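Local coordinates for protein FAD-dependent oxidoreductase (Actinomadura kijaniata, PDB 3M9V) that is a flavin-dependent oxidoreductase of the acyl-CoA dehydrogenase family that binds dTDP and takes part in the biosynthesis of the sugar D-kijanose, at residues Met65-Gly75 / Glu128-Ala136; Ala175-Ala185 / Ala197-Phe208. One frame throughout, in Å; residues are numbered along the deposited sequence.

Interaction 1: residues Met65-Gly75 / Glu128-Ala136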
loop_
_atom_site.group_PDB
_atom_site.type_symbol
_atom_site.label_atom_id
_atom_site.label_comp_id
_atom_site.label_asym_id
_atom_site.label_seq_id
_atom_site.Cartn_x
_atom_site.Cartn_y
_atom_site.Cartn_z
ATOM N N MET A 65 -24.320 32.562 -3.736
ATOM C CA MET A 65 -25.177 31.619 -3.018
ATOM C C MET A 65 -26.369 31.171 -3.857
ATOM O O MET A 65 -27.088 30.226 -3.516
ATOM C CB MET A 65 -25.547 32.172 -1.636
ATOM C CG MET A 65 -24.362 32.279 -0.673
ATOM S SD MET A 65 -23.672 30.711 -0.043
ATOM C CE MET A 65 -24.894 30.132 1.130
ATOM N N GLY A 66 -26.532 31.823 -5.004
ATOM C CA GLY A 66 -27.509 31.422 -6.013
ATOM C C GLY A 66 -26.906 30.847 -7.281
ATOM O O GLY A 66 -27.551 30.804 -8.333
ATOM N N ALA A 67 -25.661 30.373 -7.207
ATOM C CA ALA A 67 -24.969 29.971 -8.434
ATOM C C ALA A 67 -25.684 28.823 -9.134
ATOM O O ALA A 67 -25.654 28.727 -10.367
ATOM C CB ALA A 67 -23.482 29.553 -8.159
ATOM N N THR A 68 -26.261 27.911 -8.358
ATOM C CA THR A 68 -26.901 26.733 -8.943
ATOM C C THR A 68 -28.435 26.866 -9.038
ATOM O O THR A 68 -29.175 25.895 -9.269
ATOM C CB THR A 68 -26.532 25.438 -8.174
ATOM O OG1 THR A 68 -26.793 25.640 -6.778
ATOM C CG2 THR A 68 -25.026 25.115 -8.323
ATOM N N VAL A 69 -28.935 28.081 -8.840
ATOM C CA VAL A 69 -30.343 28.346 -9.123
ATOM C C VAL A 69 -30.511 28.513 -10.634
ATOM O O VAL A 69 -29.691 29.160 -11.278
ATOM C CB VAL A 69 -30.813 29.624 -8.389
ATOM C CG1 VAL A 69 -32.233 29.990 -8.826
ATOM C CG2 VAL A 69 -30.738 29.394 -6.870
ATOM N N PRO A 70 -31.558 27.924 -11.223
ATOM C CA PRO A 70 -31.845 28.045 -12.659
ATOM C C PRO A 70 -31.814 29.512 -13.130
ATOM O O PRO A 70 -32.277 30.416 -12.426
ATOM C CB PRO A 70 -33.263 27.510 -12.752
ATOM C CG PRO A 70 -33.302 26.442 -11.702
ATOM C CD PRO A 70 -32.493 27.017 -10.541
ATOM N N ALA A 71 -31.230 29.788 -14.292
ATOM C CA ALA A 71 -31.295 31.156 -14.800
ATOM C C ALA A 71 -32.739 31.674 -14.929
ATOM O O ALA A 71 -32.992 32.852 -14.691
ATOM C CB ALA A 71 -30.529 31.300 -16.117
ATOM N N GLU A 72 -33.688 30.805 -15.256
ATOM C CA GLU A 72 -35.095 31.193 -15.264
ATOM C C GLU A 72 -35.452 31.952 -13.993
ATOM O O GLU A 72 -36.325 32.808 -14.059
ATOM C CB GLU A 72 -36.040 29.984 -15.335
ATOM C CG GLU A 72 -36.045 29.192 -16.644
ATOM C CD GLU A 72 -34.977 28.097 -16.755
ATOM O OE1 GLU A 72 -35.307 27.048 -17.356
ATOM O OE2 GLU A 72 -33.819 28.253 -16.284
ATOM N N LEU A 73 -34.829 31.654 -12.853
ATOM C CA LEU A 73 -35.249 32.268 -11.603
ATOM C C LEU A 73 -34.305 33.376 -11.183
ATOM O O LEU A 73 -34.432 33.894 -10.075
ATOM C CB LEU A 73 -35.449 31.248 -10.484
ATOM C CG LEU A 73 -36.504 30.204 -10.851
ATOM C CD1 LEU A 73 -36.669 29.194 -9.746
ATOM C CD2 LEU A 73 -37.847 30.881 -11.017
ATOM N N GLY A 74 -33.375 33.721 -12.067
ATOM C CA GLY A 74 -32.403 34.758 -11.784
ATOM C C GLY A 74 -31.055 34.285 -11.271
ATOM O O GLY A 74 -30.226 35.117 -10.893
ATOM N N GLY A 75 -30.843 32.969 -11.221
ATOM C CA GLY A 75 -29.556 32.428 -10.795
ATOM C C GLY A 75 -28.531 32.354 -11.921
ATOM O O GLY A 75 -28.872 32.578 -13.089
ATOM N N GLU A 128 -39.621 26.823 -5.573
ATOM C CA GLU A 128 -39.484 28.125 -6.251
ATOM C C GLU A 128 -39.254 29.285 -5.274
ATOM O O GLU A 128 -38.397 30.161 -5.470
ATOM C CB GLU A 128 -40.690 28.451 -7.155
ATOM C CG GLU A 128 -40.501 29.786 -7.856
ATOM C CD GLU A 128 -41.542 30.153 -8.895
ATOM O OE1 GLU A 128 -41.694 31.369 -9.111
ATOM O OE2 GLU A 128 -42.172 29.288 -9.537
ATOM N N ARG A 129 -40.015 29.274 -4.185
ATOM C CA ARG A 129 -39.819 30.329 -3.194
ATOM C C ARG A 129 -38.407 30.282 -2.619
ATOM O O ARG A 129 -37.708 31.295 -2.552
ATOM C CB ARG A 129 -40.860 30.301 -2.070
ATOM C CG ARG A 129 -40.945 31.686 -1.426
ATOM C CD ARG A 129 -42.356 32.150 -1.042
ATOM N NE ARG A 129 -42.978 31.296 -0.028
ATOM C CZ ARG A 129 -43.974 30.446 -0.266
ATOM N NH1 ARG A 129 -44.445 29.714 0.735
ATOM N NH2 ARG A 129 -44.502 30.335 -1.481
ATOM N N ILE A 130 -37.968 29.092 -2.218
ATOM C CA ILE A 130 -36.618 29.010 -1.660
ATOM C C ILE A 130 -35.502 29.436 -2.628
ATOM O O ILE A 130 -34.548 30.131 -2.260
ATOM C CB ILE A 130 -36.368 27.605 -1.096
ATOM C CG1 ILE A 130 -37.388 27.364 0.015
ATOM C CG2 ILE A 130 -34.943 27.517 -0.579
ATOM C CD1 ILE A 130 -37.410 25.950 0.565
ATOM N N LEU A 131 -35.609 28.959 -3.865
ATOM C CA LEU A 131 -34.637 29.220 -4.925
ATOM C C LEU A 131 -34.504 30.720 -5.223
ATOM O O LEU A 131 -33.371 31.219 -5.296
ATOM C CB LEU A 131 -34.965 28.417 -6.196
ATOM C CG LEU A 131 -34.786 26.888 -6.210
ATOM C CD1 LEU A 131 -35.577 26.265 -7.371
ATOM C CD2 LEU A 131 -33.305 26.485 -6.366
ATOM N N ARG A 132 -35.610 31.459 -5.360
ATOM C CA ARG A 132 -35.424 32.911 -5.486
ATOM C C ARG A 132 -34.875 33.495 -4.199
ATOM O O ARG A 132 -34.070 34.414 -4.219
ATOM C CB ARG A 132 -36.686 33.685 -5.877
ATOM C CG ARG A 132 -37.886 32.833 -6.188
ATOM C CD ARG A 132 -39.018 33.733 -6.659
ATOM N NE ARG A 132 -38.651 34.374 -7.916
ATOM C CZ ARG A 132 -39.221 34.070 -9.075
ATOM N NH1 ARG A 132 -38.821 34.679 -10.177
ATOM N NH2 ARG A 132 -40.180 33.151 -9.104
ATOM N N GLY A 133 -35.262 32.959 -3.050
ATOM C CA GLY A 133 -34.501 33.336 -1.865
ATOM C C GLY A 133 -32.983 33.244 -1.979
ATOM O O GLY A 133 -32.248 34.147 -1.544
ATOM N N MET A 134 -32.509 32.126 -2.535
ATOM C CA MET A 134 -31.069 31.844 -2.533
ATOM C C MET A 134 -30.373 32.902 -3.374
ATOM O O MET A 134 -29.287 33.382 -3.044
ATOM C CB MET A 134 -30.774 30.425 -3.039
ATOM C CG MET A 134 -31.431 29.325 -2.209
ATOM S SD MET A 134 -31.345 27.647 -2.881
ATOM C CE MET A 134 -29.589 27.498 -3.155
ATOM N N VAL A 135 -30.998 33.265 -4.489
ATOM C CA VAL A 135 -30.358 34.250 -5.369
ATOM C C VAL A 135 -30.252 35.604 -4.669
ATOM O O VAL A 135 -29.243 36.321 -4.740
ATOM C CB VAL A 135 -31.180 34.404 -6.666
ATOM C CG1 VAL A 135 -30.564 35.491 -7.553
ATOM C CG2 VAL A 135 -31.280 33.065 -7.419
ATOM N N ALA A 136 -31.326 35.937 -3.965
ATOM C CA ALA A 136 -31.473 37.271 -3.387
ATOM C C ALA A 136 -30.474 37.459 -2.253
ATOM O O ALA A 136 -30.218 38.580 -1.824
ATOM C CB ALA A 136 -32.906 37.440 -2.850
#
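Val69 meets Val135 branch to branch, CG1 lying 3.5 Å from Val135 CG2. Both methyls of Val69 press on the helix. CG1, anti to the backbone N (chi1 173°), bears on Val135. CG2, anti to the carbonyl carbon, rests 3.6 Å from the carbonyl oxygen of Leu131 and also touches Leu131 CD2 and Met134 CB. Leu73 packs on the same leucine, its CD1 3.9 Å from Leu131 CD1. The other methyl of Leu73, CD2, lies over one face of the Arg132 guanidinium, 4.0 Å from Arg132 CZ, though the outer end of this arginine is less surely placed. Val135 CG1 is 3.4 Å from Gly74 O. Gly66 comes closest in backbone: its CA is 4.1 Å from Val135 CA, and a side chain at Gly66 would run into the helix. Cutting Val69 back to an alanine would probably open a gap against Val135 CG2 and leave Leu131 and Met134 with less to pack on. A type I turn from Gly66 to Val69 shapes the loop, and Pro70 O accepts from both Leu73 N and Gly75 N. Helix 96-118 also holds the loop: Thr68 OG1 bonds to Leu106 O and Met65 O to Gln105 NE2. This is packing inside the N-terminal helical domain of the acyl-CoA dehydrogenase fold. With no hydrogen bond across, side-chain shape rather than directional bonding sets loop against helix.

Interaction 2: residues Ala175-Ala185 / Ala197-Phe208; sequences APVGTHFVINA and ASPVVTRDTPGF
Ala197 pairs with Ala185 at one end of an antiparallel beta hairpin in the beta domain of the acyl-CoA dehydrogenase fold, and two backbone bonds join them. Asn184, next to Ala185, makes a weak hydrogen bond from ND2 to the bound thymidine diphosphate. Ser198 OG is hydrogen-bonded to Arg242 NE; Arg242 also lines the nucleotide pocket. Pro199 takes Ile183 N on its carbonyl oxygen and sets CD 4.0 Å from Ala185 CB. Val200 faces Val182 in a non-hydrogen-bonded pair, CG2 to CG2 at 4.1 Å. Val201 and Phe181 form a hydrogen-bonded pair, and Val201 CG1 packs 3.6 Å from Ile183 CG1. Thr202 lies side by side with His180, its CG2 4.0 Å from the ring atom CD2. Arg203 stretches back along the first segment, its chain extended from CG to NE. Its NH2 gives two hydrogen bonds: 2.9 Å to Ala175 O, and 2.8 Å to Gly178 O, in the carbonyl plane on a lone pair. A type I turn runs from Thr202 to Thr205. Phe208 then directs its ring edge at the face of Phe181, planes at 53°, with Phe208 CZ above the centre of the Phe181 ring.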
loop_
_atom_site.group_PDB
_atom_site.type_symbol
_atom_site.label_atom_id
_atom_site.label_comp_id
_atom_site.label_asym_id
_atom_site.label_seq_id
_atom_site.Cartn_x
_atom_site.Cartn_y
_atom_site.Cartn_z
ATOM N N ALA A 175 -24.869 25.315 9.548
ATOM C CA ALA A 175 -26.006 25.672 10.399
ATOM C C ALA A 175 -25.928 27.069 11.031
ATOM O O ALA A 175 -26.925 27.762 11.209
ATOM C CB ALA A 175 -26.289 24.593 11.452
ATOM N N PRO A 176 -24.719 27.529 11.368
ATOM C CA PRO A 176 -24.688 28.830 12.033
ATOM C C PRO A 176 -25.279 29.992 11.232
ATOM O O PRO A 176 -25.753 30.955 11.844
ATOM C CB PRO A 176 -23.195 29.025 12.304
ATOM C CG PRO A 176 -22.744 27.590 12.581
ATOM C CD PRO A 176 -23.437 26.808 11.491
ATOM N N VAL A 177 -25.271 29.934 9.905
ATOM C CA VAL A 177 -25.841 31.039 9.135
ATOM C C VAL A 177 -27.106 30.554 8.433
ATOM O O VAL A 177 -27.649 31.245 7.576
ATOM C CB VAL A 177 -24.818 31.681 8.137
ATOM C CG1 VAL A 177 -23.623 32.284 8.884
ATOM C CG2 VAL A 177 -24.251 30.659 7.150
ATOM N N GLY A 178 -27.592 29.372 8.798
ATOM C CA GLY A 178 -28.671 28.761 8.025
ATOM C C GLY A 178 -29.965 29.510 8.326
ATOM O O GLY A 178 -30.169 29.928 9.458
ATOM N N THR A 179 -30.824 29.698 7.330
ATOM C CA THR A 179 -32.091 30.390 7.522
ATOM C C THR A 179 -33.173 29.343 7.309
ATOM O O THR A 179 -34.274 29.458 7.855
ATOM C CB THR A 179 -32.314 31.497 6.466
ATOM O OG1 THR A 179 -32.231 30.933 5.141
ATOM C CG2 THR A 179 -31.277 32.594 6.668
ATOM N N HIS A 180 -32.874 28.333 6.492
ATOM C CA HIS A 180 -33.869 27.305 6.198
ATOM C C HIS A 180 -33.208 25.939 6.319
ATOM O O HIS A 180 -32.071 25.799 5.859
ATOM C CB HIS A 180 -34.325 27.386 4.750
ATOM C CG HIS A 180 -35.130 28.599 4.398
ATOM N ND1 HIS A 180 -34.595 29.869 4.357
ATOM C CD2 HIS A 180 -36.417 28.711 3.988
ATOM C CE1 HIS A 180 -35.535 30.716 3.977
ATOM N NE2 HIS A 180 -36.647 30.041 3.737
ATOM N N PHE A 181 -33.907 24.951 6.870
ATOM C CA PHE A 181 -33.296 23.655 7.177
ATOM C C PHE A 181 -34.210 22.580 6.607
ATOM O O PHE A 181 -35.370 22.438 7.043
ATOM C CB PHE A 181 -33.140 23.485 8.692
ATOM C CG PHE A 181 -32.180 24.453 9.307
ATOM C CD1 PHE A 181 -30.873 24.073 9.591
ATOM C CD2 PHE A 181 -32.552 25.772 9.520
ATOM C CE1 PHE A 181 -29.971 24.983 10.137
ATOM C CE2 PHE A 181 -31.663 26.698 10.043
ATOM C CZ PHE A 181 -30.374 26.297 10.353
ATOM N N VAL A 182 -33.716 21.860 5.601
ATOM C CA VAL A 182 -34.463 20.725 5.063
ATOM C C VAL A 182 -34.142 19.493 5.902
ATOM O O VAL A 182 -32.968 19.163 6.074
ATOM C CB VAL A 182 -34.086 20.470 3.596
ATOM C CG1 VAL A 182 -34.870 19.299 3.012
ATOM C CG2 VAL A 182 -34.362 21.694 2.776
ATOM N N ILE A 183 -35.155 18.831 6.457
ATOM C CA ILE A 183 -34.929 17.869 7.530
ATOM C C ILE A 183 -35.481 16.540 7.041
ATOM O O ILE A 183 -36.593 16.493 6.510
ATOM C CB ILE A 183 -35.695 18.258 8.817
ATOM C CG1 ILE A 183 -35.272 19.655 9.278
ATOM C CG2 ILE A 183 -35.434 17.298 9.981
ATOM C CD1 ILE A 183 -33.789 19.764 9.577
ATOM N N ASN A 184 -34.712 15.468 7.192
ATOM C CA ASN A 184 -35.250 14.161 6.852
ATOM C C ASN A 184 -36.005 13.607 8.055
ATOM O O ASN A 184 -35.428 13.417 9.126
ATOM C CB ASN A 184 -34.121 13.206 6.484
ATOM C CG ASN A 184 -33.515 13.537 5.131
ATOM O OD1 ASN A 184 -33.841 14.553 4.507
ATOM N ND2 ASN A 184 -32.646 12.653 4.659
ATOM N N ALA A 185 -37.292 13.328 7.889
ATOM C CA ALA A 185 -38.063 12.931 9.062
ATOM C C ALA A 185 -38.996 11.819 8.602
ATOM O O ALA A 185 -39.106 11.570 7.399
ATOM C CB ALA A 185 -38.829 14.145 9.604
ATOM N N ALA A 197 -40.688 12.140 4.984
ATOM C CA ALA A 197 -41.201 13.476 4.703
ATOM C C ALA A 197 -40.013 14.415 4.826
ATOM O O ALA A 197 -39.100 14.191 5.627
ATOM C CB ALA A 197 -42.268 13.867 5.711
ATOM N N SER A 198 -40.024 15.464 4.016
ATOM C CA SER A 198 -38.990 16.479 4.183
ATOM C C SER A 198 -39.594 17.806 4.611
ATOM O O SER A 198 -39.841 18.669 3.783
ATOM C CB SER A 198 -38.253 16.640 2.854
ATOM O OG SER A 198 -37.570 15.435 2.580
ATOM N N PRO A 199 -39.835 17.996 5.910
ATOM C CA PRO A 199 -40.312 19.311 6.308
ATOM C C PRO A 199 -39.212 20.357 6.148
ATOM O O PRO A 199 -38.033 20.044 6.336
ATOM C CB PRO A 199 -40.666 19.116 7.780
ATOM C CG PRO A 199 -39.893 17.967 8.244
ATOM C CD PRO A 199 -39.695 17.072 7.049
ATOM N N VAL A 200 -39.572 21.592 5.809
ATOM C CA VAL A 200 -38.592 22.671 5.796
ATOM C C VAL A 200 -38.880 23.563 7.005
ATOM O O VAL A 200 -39.969 24.137 7.067
ATOM C CB VAL A 200 -38.711 23.493 4.488
ATOM C CG1 VAL A 200 -37.816 24.716 4.543
ATOM C CG2 VAL A 200 -38.356 22.644 3.273
ATOM N N VAL A 201 -37.937 23.681 7.937
ATOM C CA VAL A 201 -38.047 24.559 9.098
ATOM C C VAL A 201 -37.214 25.825 8.909
ATOM O O VAL A 201 -36.125 25.776 8.342
ATOM C CB VAL A 201 -37.852 23.767 10.423
ATOM C CG1 VAL A 201 -36.779 22.715 10.332
ATOM C CG2 VAL A 201 -37.739 24.620 11.695
ATOM N N THR A 202 -37.735 26.984 9.304
ATOM C CA THR A 202 -36.972 28.214 9.160
ATOM C C THR A 202 -36.432 28.563 10.535
ATOM O O THR A 202 -36.863 28.049 11.567
ATOM C CB THR A 202 -37.824 29.409 8.715
ATOM O OG1 THR A 202 -38.783 29.635 9.758
ATOM C CG2 THR A 202 -38.531 29.154 7.378
ATOM N N ARG A 203 -35.444 29.448 10.541
ATOM C CA ARG A 203 -34.697 29.624 11.773
ATOM C C ARG A 203 -35.548 30.218 12.896
ATOM O O ARG A 203 -35.302 29.967 14.073
ATOM C CB ARG A 203 -33.496 30.535 11.507
ATOM C CG ARG A 203 -32.481 30.417 12.619
ATOM C CD ARG A 203 -31.287 31.327 12.368
ATOM N NE ARG A 203 -30.263 30.998 13.358
ATOM C CZ ARG A 203 -29.143 30.325 13.113
ATOM N NH1 ARG A 203 -28.314 30.105 14.124
ATOM N NH2 ARG A 203 -28.851 29.883 11.892
ATOM N N ASP A 204 -36.542 31.027 12.558
ATOM C CA ASP A 204 -37.332 31.661 13.607
ATOM C C ASP A 204 -38.539 30.811 14.016
ATOM O O ASP A 204 -39.454 31.343 14.631
ATOM C CB ASP A 204 -37.843 33.012 13.090
ATOM C CG ASP A 204 -38.574 32.868 11.762
ATOM O OD1 ASP A 204 -38.151 33.497 10.766
ATOM O OD2 ASP A 204 -39.560 32.099 11.679
ATOM N N THR A 205 -38.601 29.528 13.679
ATOM C CA THR A 205 -39.710 28.683 14.128
ATOM C C THR A 205 -39.598 28.374 15.612
ATOM O O THR A 205 -38.522 28.072 16.115
ATOM C CB THR A 205 -39.668 27.347 13.359
ATOM O OG1 THR A 205 -39.788 27.628 11.959
ATOM C CG2 THR A 205 -40.738 26.354 13.809
ATOM N N PRO A 206 -40.721 28.421 16.347
ATOM C CA PRO A 206 -40.669 28.185 17.790
ATOM C C PRO A 206 -40.232 26.745 18.084
ATOM O O PRO A 206 -40.619 25.832 17.346
ATOM C CB PRO A 206 -42.135 28.347 18.230
ATOM C CG PRO A 206 -42.833 29.005 17.088
ATOM C CD PRO A 206 -42.086 28.651 15.846
ATOM N N GLY A 207 -39.495 26.502 19.161
ATOM C CA GLY A 207 -39.025 25.139 19.400
ATOM C C GLY A 207 -37.737 24.725 18.695
ATOM O O GLY A 207 -37.202 23.642 18.950
ATOM N N PHE A 208 -37.231 25.591 17.822
ATOM C CA PHE A 208 -36.083 25.294 16.956
ATOM C C PHE A 208 -34.821 25.869 17.585
ATOM O O PHE A 208 -34.747 27.077 17.787
ATOM C CB PHE A 208 -36.226 25.881 15.546
ATOM C CG PHE A 208 -35.086 25.495 14.629
ATOM C CD1 PHE A 208 -34.854 24.166 14.312
ATOM C CD2 PHE A 208 -34.211 26.445 14.134
ATOM C CE1 PHE A 208 -33.798 23.798 13.491
ATOM C CE2 PHE A 208 -33.155 26.091 13.311
ATOM C CZ PHE A 208 -32.942 24.766 12.996
#

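How the interactions relate
Interaction 1 joins a loop to a helix in the N-terminal domain, and interaction 2 joins two strands of the middle domain. Their centres are about 19 Å apart, and they touch where Ile130 CD1 packs 4.2 Å from Val200 CG1, so helix 121-136 touches the hairpin at this point. Both are partly buried. The first has exposed residues at its margin, the second none among those that touch. Their chemistry differs: contact 65-75/128-136 is held by apolar side chains, whereas contact 175-185/197-208 has eight hydrogen bonds and an aromatic pair. Only interaction 2 includes a ligand-pocket residue, Asn184; the side chain of Leu131 in interaction 1 is about 10 Å from the bound thymidine diphosphate.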